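PDB 5UK3: cyanate lyase C-terminal domain-containing protein, which is a cyanase, a lyase that breaks down cyanate with bicarbonate to give ammonia and carbon dioxide. Local coordinates for the interface of chains A and B. Sequence-based numbering; all coordinates share one arbitrary frame. Chains: chain A/B, Uncharacterized protein.

The interface of chains A and B. Residues chain A 129, 131, 147-149; chain B 141-143.
NH2 of the guanidinium of B:Arg141 is turned to acceptors from two residues of chain A: it donates to the main-chain O of A:Asp147 at 3.2 Å and makes a salt bridge to the carboxylate OD1 of A:Asp129, where the hydrogen bond is weak. The neighbouring NE takes the side chain of A:Asp147, reaching OD1 at 2.8 Å. B:Arg141 thus grips A:Asp147 side-on with two nitrogens, one on the carboxylate and one on the backbone carbonyl. The carboxylate is met from above its plane, the two flat groups being turned 66° apart, while its OD1 lies close to the guanidinium plane. A bend at chi3 (78°) in the arginine chain swings the head over the neighbouring strand of chain A, where one face lies near its rim over the A:Gly148–A:Lys149 peptide, with A:Lys149 N 3.4 Å above the plane. Off the rim of the opposite face stands the side-chain amine NZ of A:Lys131, 4.3 Å from B:Arg141 NE; the two aspartates would probably offset these like charges. Beside the salt bridges, A:Gly148 pairs with B:Val142 in both directions, N to O at 2.9 Å and O to N at 2.8 Å, in an antiparallel register. CD1 of B:Ile143 packs alongside the A:Asp147 side chain. A leucine in place of B:Arg141 would probably leave both carboxylates without their positive mate across the interface and the A:Asp147 carbonyl without this donor. The contact joins strand 141-152 of each chain into one sheet across a two-fold axis, and its ionic clasp, repeated with the chains exchanged, is likely to fix the register of the paired C-terminal domains within the cyanase decamer.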
loop_
_atom_site.group_PDB
_atom_site.type_symbol
_atom_site.label_atom_id
_atom_site.label_comp_id
_atom_site.label_asym_id
_atom_site.label_seq_id
_atom_site.Cartn_x
_atom_site.Cartn_y
_atom_site.Cartn_z
ATOM N N ASP A 129 27.882 -9.908 -6.439
ATOM C CA ASP A 129 28.878 -10.670 -7.189
ATOM C C ASP A 129 28.118 -11.655 -8.070
ATOM O O ASP A 129 27.864 -12.793 -7.663
ATOM C CB ASP A 129 29.838 -11.390 -6.239
ATOM C CG ASP A 129 30.955 -12.137 -6.978
ATOM O OD1 ASP A 129 30.982 -12.098 -8.237
ATOM O OD2 ASP A 129 31.801 -12.768 -6.301
ATOM N N LYS A 131 27.006 -12.662 -12.363
ATOM C CA LYS A 131 27.175 -12.518 -13.826
ATOM C C LYS A 131 25.958 -13.014 -14.550
ATOM O O LYS A 131 25.738 -14.219 -14.606
ATOM C CB LYS A 131 28.369 -13.334 -14.344
ATOM C CG LYS A 131 29.694 -12.946 -13.737
ATOM C CD LYS A 131 30.804 -13.917 -14.115
ATOM C CE LYS A 131 32.085 -13.642 -13.314
ATOM N NZ LYS A 131 32.488 -14.768 -12.420
ATOM N N ASP A 147 24.900 -16.377 -12.604
ATOM C CA ASP A 147 26.044 -17.018 -11.958
ATOM C C ASP A 147 26.463 -16.173 -10.755
ATOM O O ASP A 147 27.187 -15.184 -10.898
ATOM C CB ASP A 147 27.183 -17.157 -12.987
ATOM C CG ASP A 147 28.528 -17.626 -12.376
ATOM O OD1 ASP A 147 28.571 -17.896 -11.154
ATOM O OD2 ASP A 147 29.533 -17.766 -13.141
ATOM N N GLY A 148 26.065 -16.612 -9.562
ATOM C CA GLY A 148 26.247 -15.812 -8.341
ATOM C C GLY A 148 27.047 -16.497 -7.251
ATOM O O GLY A 148 27.115 -17.723 -7.220
ATOM N N LYS A 149 27.682 -15.709 -6.379
ATOM C CA LYS A 149 28.454 -16.263 -5.238
ATOM C C LYS A 149 27.457 -16.706 -4.194
ATOM O O LYS A 149 26.460 -16.036 -3.961
ATOM C CB LYS A 149 29.472 -15.275 -4.620
ATOM N N ARG B 141 29.827 -21.858 -6.972
ATOM C CA ARG B 141 29.009 -20.719 -7.325
ATOM C C ARG B 141 27.659 -21.262 -7.706
ATOM O O ARG B 141 27.550 -22.376 -8.216
ATOM C CB ARG B 141 29.638 -19.957 -8.488
ATOM C CG ARG B 141 30.838 -19.141 -8.054
ATOM C CD ARG B 141 31.403 -18.328 -9.195
ATOM N NE ARG B 141 30.588 -17.136 -9.436
ATOM C CZ ARG B 141 30.638 -16.006 -8.731
ATOM N NH1 ARG B 141 31.452 -15.869 -7.683
ATOM N NH2 ARG B 141 29.858 -14.989 -9.079
ATOM N N VAL B 142 26.625 -20.467 -7.474
ATOM C CA VAL B 142 25.254 -20.875 -7.777
ATOM C C VAL B 142 25.002 -20.548 -9.228
ATOM O O VAL B 142 25.178 -19.424 -9.624
ATOM C CB VAL B 142 24.221 -20.110 -6.941
ATOM C CG1 VAL B 142 22.845 -20.706 -7.156
ATOM C CG2 VAL B 142 24.561 -20.171 -5.461
ATOM N N ILE B 143 24.622 -21.532 -10.020
ATOM C CA ILE B 143 24.423 -21.310 -11.431
ATOM C C ILE B 143 22.979 -21.648 -11.717
ATOM O O ILE B 143 22.578 -22.803 -11.671
ATOM C CB ILE B 143 25.374 -22.174 -12.308
ATOM C CG1 ILE B 143 26.844 -21.920 -12.087
ATOM C CG2 ILE B 143 24.971 -22.158 -13.754
ATOM C CD1 ILE B 143 27.287 -20.586 -12.432
#